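PDB 4INZ: soluble epoxide hydrolase from Bacillus megaterium, which adopts the alpha/beta hydrolase fold, with a mixed beta-sheet core flanked by helices and a helical cap. Local coordinates for residues Q21-N26 and R97-G102; G38-F43 and E101-S106; H45-F50 and S180-L185; W164-E169 and Y219-K224. The protein carries 1 engineered substitution. All blocks are in the same frame, centred on the assembly; numbering follows the deposited sequence.

Contact 1: Q21-N26 and R97-G102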
# COMPACT_ATOMS: atom_id res chain seq x y z
N GLN A 21 11.08 -15.35 -5.30
CA GLN A 21 10.65 -16.64 -4.76
C GLN A 21 9.40 -16.53 -3.91
O GLN A 21 8.72 -15.50 -3.89
CB GLN A 21 11.78 -17.32 -3.97
CG GLN A 21 12.15 -16.62 -2.68
CD GLN A 21 13.28 -15.62 -2.85
OE1 GLN A 21 14.45 -15.94 -2.60
NE2 GLN A 21 12.95 -14.41 -3.28
N TYR A 22 9.10 -17.61 -3.20
CA TYR A 22 7.84 -17.76 -2.48
C TYR A 22 8.00 -18.04 -1.00
O TYR A 22 8.99 -18.63 -0.55
CB TYR A 22 7.01 -18.88 -3.10
CG TYR A 22 6.40 -18.53 -4.42
CD1 TYR A 22 5.09 -18.08 -4.50
CD2 TYR A 22 7.14 -18.62 -5.60
CE1 TYR A 22 4.52 -17.75 -5.71
CE2 TYR A 22 6.57 -18.28 -6.81
CZ TYR A 22 5.27 -17.85 -6.86
OH TYR A 22 4.69 -17.52 -8.06
N ILE A 23 7.00 -17.62 -0.23
CA ILE A 23 6.91 -17.95 1.18
C ILE A 23 5.48 -18.38 1.50
O ILE A 23 4.51 -17.74 1.11
CB ILE A 23 7.36 -16.77 2.08
CG1 ILE A 23 7.58 -17.25 3.52
CG2 ILE A 23 6.38 -15.60 2.00
CD1 ILE A 23 8.26 -16.23 4.40
N ASN A 24 5.35 -19.52 2.17
CA ASN A 24 4.03 -20.03 2.52
C ASN A 24 3.59 -19.46 3.86
O ASN A 24 4.22 -19.70 4.89
CB ASN A 24 4.04 -21.56 2.57
CG ASN A 24 2.67 -22.14 2.86
OD1 ASN A 24 2.37 -22.53 3.99
ND2 ASN A 24 1.82 -22.21 1.83
N VAL A 25 2.51 -18.69 3.83
CA VAL A 25 1.98 -18.09 5.04
C VAL A 25 0.46 -18.13 5.03
O VAL A 25 -0.17 -17.94 3.99
CB VAL A 25 2.42 -16.61 5.19
CG1 VAL A 25 3.94 -16.49 5.20
CG2 VAL A 25 1.82 -15.75 4.09
N ASN A 26 -0.12 -18.39 6.19
CA ASN A 26 -1.55 -18.17 6.38
C ASN A 26 -2.40 -18.84 5.30
O ASN A 26 -3.41 -18.30 4.87
CB ASN A 26 -1.83 -16.67 6.41
CG ASN A 26 -3.16 -16.33 7.04
OD1 ASN A 26 -3.77 -17.16 7.73
ND2 ASN A 26 -3.64 -15.12 6.80
N ARG A 97 2.12 -10.59 9.40
CA ARG A 97 2.75 -11.13 10.59
C ARG A 97 3.59 -12.36 10.27
O ARG A 97 4.73 -12.48 10.72
CB ARG A 97 1.70 -11.48 11.65
CG ARG A 97 2.28 -11.62 13.04
CD ARG A 97 1.27 -12.26 13.99
NE ARG A 97 0.92 -13.62 13.59
CZ ARG A 97 1.67 -14.69 13.85
NH1 ARG A 97 2.82 -14.56 14.51
NH2 ARG A 97 1.29 -15.89 13.44
N GLN A 98 3.02 -13.28 9.49
CA GLN A 98 3.70 -14.53 9.17
C GLN A 98 4.86 -14.33 8.18
O GLN A 98 5.84 -15.06 8.22
CB GLN A 98 2.72 -15.58 8.63
CG GLN A 98 1.68 -16.05 9.63
CD GLN A 98 1.02 -17.36 9.21
OE1 GLN A 98 1.57 -18.12 8.41
NE2 GLN A 98 -0.17 -17.62 9.74
N VAL A 99 4.75 -13.33 7.31
CA VAL A 99 5.84 -13.04 6.39
C VAL A 99 7.09 -12.60 7.14
O VAL A 99 8.20 -13.06 6.86
CB VAL A 99 5.44 -11.97 5.36
CG1 VAL A 99 6.67 -11.41 4.67
CG2 VAL A 99 4.46 -12.57 4.35
N ILE A 100 6.91 -11.70 8.10
CA ILE A 100 8.02 -11.20 8.90
C ILE A 100 8.71 -12.34 9.65
O ILE A 100 9.94 -12.47 9.63
CB ILE A 100 7.56 -10.10 9.89
CG1 ILE A 100 7.05 -8.88 9.10
CG2 ILE A 100 8.69 -9.69 10.82
CD1 ILE A 100 6.37 -7.83 9.96
N GLU A 101 7.91 -13.19 10.28
CA GLU A 101 8.46 -14.33 10.99
C GLU A 101 9.01 -15.38 10.04
O GLU A 101 10.04 -16.00 10.31
CB GLU A 101 7.40 -14.95 11.90
CG GLU A 101 7.00 -14.07 13.05
CD GLU A 101 6.33 -14.85 14.16
OE1 GLU A 101 6.05 -16.05 13.95
OE2 GLU A 101 6.10 -14.26 15.24
N GLY A 102 8.32 -15.58 8.92
CA GLY A 102 8.74 -16.58 7.95
C GLY A 102 10.11 -16.27 7.37
O GLY A 102 10.89 -17.18 7.07
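The polar part of this contact is one hydrogen bond at the end of the strand. N26 N donates to Q98 OE1 at 2.8 Å, with a bent N-H...O angle of 141°. The N-H comes from above the carbonyl plane of the amide, 56° out of it, and not along a lone pair. Q98 reaches the spot on a chain that runs out straight past CG. Its other amide atom, NE2, bonds to E94 one turn earlier in the helix, so both ends of the Q98 amide are held, OE1 by N26 N and NE2 by E94. The side chain of N26 lies across that of Q98. Its own ND2 bonds to D95.

Strand 20-25 is an edge strand of the alpha/beta hydrolase sheet. Helix 89-102 is the crossover helix between strands 66-70 and 108-112. The contact lays this helix obliquely across the edge strand, with the two axes 8.3 Å apart at their closest and running at 124°.

The apolar part comes from I23 and V25, whose CB atoms both point to the helix. V25 and Q98 lie alongside each other, pointing opposite ways, with V25 CB 3.6 Å from Q98 CB. V25 CG1 then meets V99 CG2 at 4.0 Å. I23 CG2 also faces V99 CG2, more loosely, at 4.3 Å. I23 is extended, with CG1 anti to the backbone N. Its tip, CD1, rests 3.5 Å from G102 C. G102 has no side chain, so I23 CD1 can lie directly against its backbone.

Contact 2: G38-F43 and E101-S106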
# COMPACT_ATOMS: atom_id res chain seq x y z
N GLY A 38 20.78 -7.91 6.17
CA GLY A 38 20.69 -7.09 7.36
C GLY A 38 19.29 -7.07 7.94
O GLY A 38 18.54 -8.04 7.79
N GLU A 39 18.94 -5.97 8.60
CA GLU A 39 17.60 -5.77 9.13
C GLU A 39 16.59 -5.78 7.99
O GLU A 39 16.90 -5.37 6.86
CB GLU A 39 17.51 -4.45 9.90
CG GLU A 39 18.41 -4.40 11.13
CD GLU A 39 18.08 -5.48 12.14
OE1 GLU A 39 19.01 -6.17 12.62
OE2 GLU A 39 16.88 -5.65 12.47
N LEU A 40 15.38 -6.25 8.27
CA LEU A 40 14.34 -6.36 7.25
C LEU A 40 13.66 -5.03 6.98
O LEU A 40 13.17 -4.36 7.90
CB LEU A 40 13.29 -7.39 7.68
CG LEU A 40 12.10 -7.62 6.75
CD1 LEU A 40 12.56 -8.16 5.40
CD2 LEU A 40 11.11 -8.58 7.42
N MET A 41 13.63 -4.64 5.71
CA MET A 41 12.80 -3.55 5.24
C MET A 41 11.76 -4.17 4.31
O MET A 41 12.08 -4.61 3.20
CB MET A 41 13.64 -2.49 4.51
CG MET A 41 12.84 -1.25 4.10
SD MET A 41 13.88 -0.00 3.32
CE MET A 41 14.76 0.64 4.76
N LEU A 42 10.53 -4.23 4.78
CA LEU A 42 9.44 -4.91 4.07
C LEU A 42 8.51 -3.89 3.44
O LEU A 42 7.99 -3.01 4.13
CB LEU A 42 8.67 -5.79 5.06
CG LEU A 42 7.45 -6.54 4.53
CD1 LEU A 42 7.86 -7.53 3.44
CD2 LEU A 42 6.75 -7.28 5.68
N PHE A 43 8.32 -4.00 2.12
CA PHE A 43 7.53 -3.04 1.34
C PHE A 43 6.20 -3.65 0.94
O PHE A 43 6.16 -4.77 0.41
CB PHE A 43 8.26 -2.66 0.04
CG PHE A 43 9.60 -2.01 0.23
CD1 PHE A 43 10.74 -2.78 0.44
CD2 PHE A 43 9.73 -0.63 0.14
CE1 PHE A 43 11.98 -2.19 0.59
CE2 PHE A 43 10.97 -0.01 0.29
CZ PHE A 43 12.10 -0.79 0.51
N GLU A 101 7.91 -13.19 10.28
CA GLU A 101 8.46 -14.33 10.99
C GLU A 101 9.01 -15.38 10.04
O GLU A 101 10.04 -16.00 10.31
CB GLU A 101 7.40 -14.95 11.90
CG GLU A 101 7.00 -14.07 13.05
CD GLU A 101 6.33 -14.85 14.16
OE1 GLU A 101 6.05 -16.05 13.95
OE2 GLU A 101 6.10 -14.26 15.24
N GLY A 102 8.32 -15.58 8.92
CA GLY A 102 8.74 -16.58 7.95
C GLY A 102 10.11 -16.27 7.37
O GLY A 102 10.89 -17.18 7.07
N LEU A 103 10.40 -14.98 7.22
CA LEU A 103 11.67 -14.52 6.69
C LEU A 103 12.78 -14.59 7.74
O LEU A 103 13.96 -14.40 7.42
CB LEU A 103 11.55 -13.10 6.17
CG LEU A 103 10.69 -12.94 4.92
CD1 LEU A 103 10.45 -11.47 4.62
CD2 LEU A 103 11.34 -13.64 3.73
N GLY A 104 12.40 -14.86 8.98
CA GLY A 104 13.37 -15.06 10.05
C GLY A 104 13.53 -13.88 10.99
O GLY A 104 14.50 -13.82 11.75
N TYR A 105 12.58 -12.95 10.95
CA TYR A 105 12.67 -11.73 11.74
C TYR A 105 11.60 -11.63 12.83
O TYR A 105 10.56 -12.29 12.75
CB TYR A 105 12.58 -10.50 10.83
CG TYR A 105 13.69 -10.44 9.81
CD1 TYR A 105 13.55 -11.04 8.57
CD2 TYR A 105 14.89 -9.81 10.11
CE1 TYR A 105 14.57 -10.99 7.64
CE2 TYR A 105 15.91 -9.75 9.18
CZ TYR A 105 15.75 -10.34 7.95
OH TYR A 105 16.76 -10.29 7.02
N SER A 106 11.87 -10.81 13.85
CA SER A 106 10.88 -10.51 14.88
C SER A 106 10.37 -9.08 14.74
O SER A 106 9.41 -8.68 15.41
CB SER A 106 11.48 -10.73 16.28
OG SER A 106 12.61 -9.90 16.50
O HOH W 1 19.65 -10.92 6.11
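L40 has CG anti to its backbone N (chi1 178°), and Y105 has CG beside its backbone N (chi1 -61°); together these torsions lay the tyrosine ring against the root of L40. The contact joins strand 40-44, an inner strand of the alpha/beta hydrolase sheet, to the end of helix 89-102. That helix ends in a Schellman motif at G104, which has positive phi. The chain then turns and Y105 points back at the strand.

L40 CB sits over the ring face in a CH-pi contact. It lies 3.5 Å from the centroid of the Y105 ring and only 2° off the normal. L40 CD2 covers the rim of the ring, 3.7 Å from Y105 CD1.

The hydroxyl fixes the far end of the ring. Y105 OH donates to G38 O at 3.0 Å, nearly along the C=O axis. It also bonds to H66 ND1 at the start of the neighbouring strand 66-70. A water donates to Y105 OH at 3.1 Å and accepts from G38 N, so G38 is held at both its N and its O. L103 CB lies in the ring plane at the edge of Y105, and L103 CD1 closes against L40 CD1 at 4.0 Å.

Contact 3: H45-F50 and S180-L185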
# COMPACT_ATOMS: atom_id res chain seq x y z
N HIS A 45 2.88 -2.83 -1.39
CA HIS A 45 2.24 -2.05 -2.44
C HIS A 45 0.73 -2.00 -2.23
O HIS A 45 0.20 -2.58 -1.28
CB HIS A 45 2.51 -2.70 -3.79
CG HIS A 45 1.80 -4.01 -3.96
ND1 HIS A 45 0.50 -4.10 -4.42
CD2 HIS A 45 2.19 -5.27 -3.68
CE1 HIS A 45 0.13 -5.37 -4.44
NE2 HIS A 45 1.14 -6.10 -3.99
N GLY A 46 0.05 -1.30 -3.14
CA GLY A 46 -1.40 -1.24 -3.15
C GLY A 46 -1.95 -1.47 -4.55
O GLY A 46 -1.31 -2.10 -5.38
N PHE A 47 -3.13 -0.92 -4.81
CA PHE A 47 -3.85 -1.19 -6.06
C PHE A 47 -3.57 -0.14 -7.12
O PHE A 47 -3.61 1.06 -6.83
CB PHE A 47 -5.36 -1.20 -5.77
CG PHE A 47 -6.20 -1.33 -7.00
CD1 PHE A 47 -6.57 -2.59 -7.47
CD2 PHE A 47 -6.63 -0.21 -7.70
CE1 PHE A 47 -7.34 -2.72 -8.61
CE2 PHE A 47 -7.40 -0.33 -8.85
CZ PHE A 47 -7.75 -1.60 -9.30
N PRO A 48 -3.33 -0.56 -8.38
CA PRO A 48 -3.23 -1.92 -8.90
C PRO A 48 -1.79 -2.27 -9.21
O PRO A 48 -1.50 -2.83 -10.27
CB PRO A 48 -3.99 -1.80 -10.22
CG PRO A 48 -3.55 -0.45 -10.72
CD PRO A 48 -3.35 0.42 -9.48
N ASP A 49 -0.89 -1.94 -8.29
CA ASP A 49 0.53 -2.18 -8.51
C ASP A 49 0.94 -3.55 -8.00
O ASP A 49 0.12 -4.46 -7.94
CB ASP A 49 1.34 -1.08 -7.83
CG ASP A 49 0.83 0.30 -8.18
OD1 ASP A 49 0.93 0.69 -9.36
OD2 ASP A 49 0.30 1.00 -7.28
N PHE A 50 2.21 -3.69 -7.65
CA PHE A 50 2.75 -4.93 -7.12
C PHE A 50 4.18 -4.65 -6.68
O PHE A 50 4.58 -3.50 -6.62
CB PHE A 50 2.67 -6.08 -8.15
CG PHE A 50 3.52 -5.87 -9.39
CD1 PHE A 50 3.28 -4.81 -10.26
CD2 PHE A 50 4.51 -6.79 -9.72
CE1 PHE A 50 4.05 -4.64 -11.41
CE2 PHE A 50 5.28 -6.64 -10.88
CZ PHE A 50 5.04 -5.57 -11.73
N SER A 180 -7.29 -2.56 -20.46
CA SER A 180 -7.38 -1.15 -20.83
C SER A 180 -7.66 -0.25 -19.64
O SER A 180 -7.08 0.83 -19.53
CB SER A 180 -8.45 -0.95 -21.91
OG SER A 180 -9.69 -1.49 -21.49
N GLY A 181 -8.53 -0.68 -18.74
CA GLY A 181 -8.87 0.12 -17.58
C GLY A 181 -7.67 0.37 -16.69
O GLY A 181 -7.47 1.47 -16.17
N LEU A 182 -6.85 -0.67 -16.51
CA LEU A 182 -5.65 -0.56 -15.68
C LEU A 182 -4.56 0.23 -16.39
O LEU A 182 -3.81 0.98 -15.77
CB LEU A 182 -5.15 -1.95 -15.29
CG LEU A 182 -6.09 -2.78 -14.43
CD1 LEU A 182 -5.62 -4.23 -14.32
CD2 LEU A 182 -6.25 -2.16 -13.04
N ARG A 183 -4.46 0.05 -17.71
CA ARG A 183 -3.50 0.81 -18.51
C ARG A 183 -3.75 2.30 -18.40
O ARG A 183 -2.82 3.10 -18.26
CB ARG A 183 -3.55 0.38 -19.98
CG ARG A 183 -2.86 -0.93 -20.26
CD ARG A 183 -2.66 -1.15 -21.76
NE ARG A 183 -3.87 -1.60 -22.43
CZ ARG A 183 -4.57 -0.87 -23.29
NH1 ARG A 183 -5.66 -1.37 -23.86
NH2 ARG A 183 -4.18 0.36 -23.60
N LYS A 184 -5.02 2.69 -18.48
CA LYS A 184 -5.36 4.10 -18.45
C LYS A 184 -5.09 4.66 -17.06
O LYS A 184 -4.70 5.81 -16.91
CB LYS A 184 -6.81 4.30 -18.86
CG LYS A 184 -7.07 3.87 -20.31
CD LYS A 184 -8.49 4.18 -20.77
CE LYS A 184 -8.68 3.83 -22.24
NZ LYS A 184 -8.42 2.40 -22.54
N LEU A 185 -5.27 3.82 -16.05
CA LEU A 185 -5.10 4.25 -14.67
C LEU A 185 -3.63 4.48 -14.31
O LEU A 185 -3.29 5.51 -13.73
CB LEU A 185 -5.73 3.22 -13.72
CG LEU A 185 -5.79 3.54 -12.24
CD1 LEU A 185 -6.46 4.89 -12.01
CD2 LEU A 185 -6.54 2.43 -11.50
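The tight part of this contact is built on P48 and L182. L182 CD2 lies 3.6 Å from P48 CB and 3.9 Å from P48 CG. The two side chains overlap flank to flank, running in opposing senses, and both are buried. L182 has CG beside its backbone N and a chi2 of 169°; together they put CD2 against the proline. F47 stands next to P48, with CG anti to the backbone N (chi1 174°). P48 CB sits over the centre of one face of the F47 ring. The tip of that ring, F47 CZ, meets L182 CD2 at 4.1 Å. W208 and M216, from neighbouring cap helices, add to the cover here.

L185 forms the looser side, one turn further along helix 169-193. This residue is exposed, and one methyl makes its contact. L185 CD2 approaches F47 CE2 at 3.9 Å and P48 CG at 4.2 Å.

The contacts across the interface are apolar. Within the loop, H45 ND1 donates to G46 O at 2.9 Å, nearly straight at 170°, in the ring plane and on a lone pair. G46 O also accepts from D49 N at 2.9 Å. P48 O is bonded by W208 NE1.

The peptide before P48 is cis. His-Gly-Phe-Pro with this cis bond is the HGXP motif of epoxide hydrolases in the alpha/beta hydrolase fold. In relatives the backbone N-H after this His-Gly contributes to the oxyanion hole, and F47 N is probably its counterpart here; in this model it bonds to D114 OD2, and helix 169-193 of the cap packs against F47 and P48.

Contact 4: W164-E169 and Y219-K224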
# COMPACT_ATOMS: atom_id res chain seq x y z
N TRP A 164 -18.07 2.46 -6.67
CA TRP A 164 -18.18 1.91 -8.01
C TRP A 164 -17.54 0.52 -8.10
O TRP A 164 -18.05 -0.36 -8.79
CB TRP A 164 -17.57 2.86 -9.04
CG TRP A 164 -17.74 2.41 -10.46
CD1 TRP A 164 -18.92 2.10 -11.08
CD2 TRP A 164 -16.71 2.25 -11.44
NE1 TRP A 164 -18.68 1.75 -12.38
CE2 TRP A 164 -17.33 1.83 -12.63
CE3 TRP A 164 -15.32 2.41 -11.42
CZ2 TRP A 164 -16.62 1.57 -13.79
CZ3 TRP A 164 -14.61 2.15 -12.58
CH2 TRP A 164 -15.26 1.74 -13.75
N PHE A 165 -16.43 0.33 -7.39
CA PHE A 165 -15.74 -0.96 -7.40
C PHE A 165 -16.60 -2.09 -6.85
O PHE A 165 -16.24 -3.26 -6.98
CB PHE A 165 -14.42 -0.91 -6.63
CG PHE A 165 -13.28 -0.29 -7.39
CD1 PHE A 165 -13.50 0.40 -8.57
CD2 PHE A 165 -11.98 -0.41 -6.92
CE1 PHE A 165 -12.45 0.97 -9.27
CE2 PHE A 165 -10.92 0.16 -7.61
CZ PHE A 165 -11.15 0.85 -8.79
N GLN A 166 -17.72 -1.75 -6.23
CA GLN A 166 -18.63 -2.77 -5.72
C GLN A 166 -19.42 -3.40 -6.87
O GLN A 166 -19.91 -4.52 -6.76
CB GLN A 166 -19.59 -2.17 -4.68
CG GLN A 166 -18.92 -1.33 -3.59
CD GLN A 166 -17.98 -2.14 -2.70
OE1 GLN A 166 -18.31 -3.24 -2.26
NE2 GLN A 166 -16.80 -1.59 -2.43
N LYS A 167 -19.52 -2.67 -7.98
CA LYS A 167 -20.34 -3.10 -9.12
C LYS A 167 -19.66 -4.19 -9.95
O LYS A 167 -18.44 -4.22 -10.09
CB LYS A 167 -20.68 -1.91 -10.01
CG LYS A 167 -21.41 -0.79 -9.30
CD LYS A 167 -22.90 -1.07 -9.16
CE LYS A 167 -23.64 -0.75 -10.45
NZ LYS A 167 -25.10 -1.08 -10.36
N GLN A 168 -20.46 -5.08 -10.52
CA GLN A 168 -19.92 -6.20 -11.29
C GLN A 168 -19.24 -5.77 -12.59
O GLN A 168 -18.37 -6.47 -13.09
CB GLN A 168 -21.01 -7.24 -11.58
CG GLN A 168 -21.35 -8.11 -10.38
CD GLN A 168 -20.14 -8.85 -9.83
OE1 GLN A 168 -19.40 -9.50 -10.57
NE2 GLN A 168 -19.93 -8.74 -8.52
N GLU A 169 -19.63 -4.61 -13.13
CA GLU A 169 -19.08 -4.17 -14.40
C GLU A 169 -17.60 -3.81 -14.32
O GLU A 169 -16.92 -3.76 -15.34
CB GLU A 169 -19.87 -2.99 -14.96
CG GLU A 169 -19.65 -1.69 -14.20
CD GLU A 169 -20.21 -0.48 -14.91
OE1 GLU A 169 -21.25 0.04 -14.48
OE2 GLU A 169 -19.60 -0.04 -15.91
N TYR A 219 -10.65 -6.93 -2.25
CA TYR A 219 -10.22 -6.10 -1.13
C TYR A 219 -11.24 -5.01 -0.85
O TYR A 219 -11.64 -4.79 0.29
CB TYR A 219 -8.89 -5.42 -1.46
CG TYR A 219 -7.66 -6.27 -1.38
CD1 TYR A 219 -7.41 -7.27 -2.31
CD2 TYR A 219 -6.70 -6.04 -0.39
CE1 TYR A 219 -6.26 -8.03 -2.24
CE2 TYR A 219 -5.55 -6.79 -0.32
CZ TYR A 219 -5.33 -7.78 -1.24
OH TYR A 219 -4.18 -8.52 -1.16
N TYR A 220 -11.64 -4.31 -1.91
CA TYR A 220 -12.55 -3.17 -1.79
C TYR A 220 -13.95 -3.59 -1.36
O TYR A 220 -14.69 -2.82 -0.73
CB TYR A 220 -12.65 -2.40 -3.12
CG TYR A 220 -11.39 -1.66 -3.50
CD1 TYR A 220 -11.22 -0.32 -3.17
CD2 TYR A 220 -10.37 -2.29 -4.21
CE1 TYR A 220 -10.07 0.37 -3.52
CE2 TYR A 220 -9.22 -1.62 -4.57
CZ TYR A 220 -9.07 -0.28 -4.22
OH TYR A 220 -7.93 0.39 -4.57
N ARG A 221 -14.32 -4.81 -1.72
CA ARG A 221 -15.69 -5.28 -1.50
C ARG A 221 -15.94 -5.72 -0.06
O ARG A 221 -17.05 -6.13 0.28
CB ARG A 221 -16.04 -6.38 -2.51
CG ARG A 221 -16.14 -5.80 -3.91
CD ARG A 221 -16.12 -6.83 -5.02
NE ARG A 221 -16.31 -6.15 -6.30
CZ ARG A 221 -16.36 -6.76 -7.48
NH1 ARG A 221 -16.22 -8.08 -7.56
NH2 ARG A 221 -16.53 -6.04 -8.58
N ASN A 222 -14.91 -5.61 0.77
CA ASN A 222 -15.04 -5.83 2.21
C ASN A 222 -15.02 -4.54 3.00
O ASN A 222 -15.23 -4.55 4.21
CB ASN A 222 -13.92 -6.75 2.71
CG ASN A 222 -14.08 -8.17 2.24
OD1 ASN A 222 -15.20 -8.68 2.15
ND2 ASN A 222 -12.97 -8.83 1.93
N LEU A 223 -14.77 -3.42 2.33
CA LEU A 223 -14.70 -2.13 3.02
C LEU A 223 -16.02 -1.76 3.67
O LEU A 223 -17.09 -1.95 3.10
CB LEU A 223 -14.26 -1.02 2.06
CG LEU A 223 -12.82 -1.12 1.55
CD1 LEU A 223 -12.57 -0.10 0.45
CD2 LEU A 223 -11.85 -0.93 2.70
N LYS A 224 -15.94 -1.23 4.89
CA LYS A 224 -17.13 -0.82 5.63
C LYS A 224 -17.13 0.70 5.75
O LYS A 224 -16.87 1.25 6.82
CB LYS A 224 -17.15 -1.48 7.01
CG LYS A 224 -17.21 -3.00 6.95
CD LYS A 224 -18.51 -3.48 6.32
CE LYS A 224 -18.27 -4.52 5.23
NZ LYS A 224 -17.62 -5.77 5.73
O HOH W 2 -16.60 -6.94 -11.32
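Two type I turns, W164 to K167 and Y220 to L223, come side by side, with Q166 CA 5.7 Å from R221 CA. Both turns belong to the helical cap of this alpha/beta hydrolase. One leads from helix 160-164 into helix 169-193, and the other follows helix 213-220.

F165 and Y220 form a T-shaped (edge-to-face) pair, F165 giving the edge, with their ring centroids 4.8 Å apart and the planes at 80°. F165 CD2 stands 3.5 Å above the Y220 ring plane, over its centre. Y220 also lies near a bound PEG molecule, probably from the crystallisation liquor, and its ring meets W115 edge-to-face.

Q166 NE2 donates to Y220 O at 3.0 Å, almost straight at 172°. The Q166 chain bends at chi2 (-64°) to bring the amide there, and NE2 also bonds to A162 O. Y220 O accepts from L223 N as well, so two bonds grip it.

The R221 side chain is stretched out as far as NE and grips F165 O side-on. R221 NE donates to F165 O at 3.0 Å, in the guanidinium plane, and NH2 donates to the same oxygen at 3.2 Å. Q168 NE2 lies over one face of the R221 guanidinium, their planes tilted to each other. At its edge a water accepts from R221 NH2 at 2.9 Å and donates to Q168 O at 2.5 Å.

How the contacts relate
From the N terminus, contact 1 closes the loop from the edge strand to helix 89-102, and contact 2 closes one from strand 40-44 to the helix end. The second opens within the first, and both end on the same stretch of chain. The two share E101 and G102 and lie about 10 Å apart, centre to centre. Contact 3 opens inside both loops, at 45-50, and closes far beyond them on cap helix 169-193, so it crosses both. Contact 4 opens after contacts 1 and 2 have closed. It crosses contact 3 and ties two parts of the cap together. Contacts 3 and 4 touch where F47 meets F165 and Y220, joining the sheet-end loop to the cap.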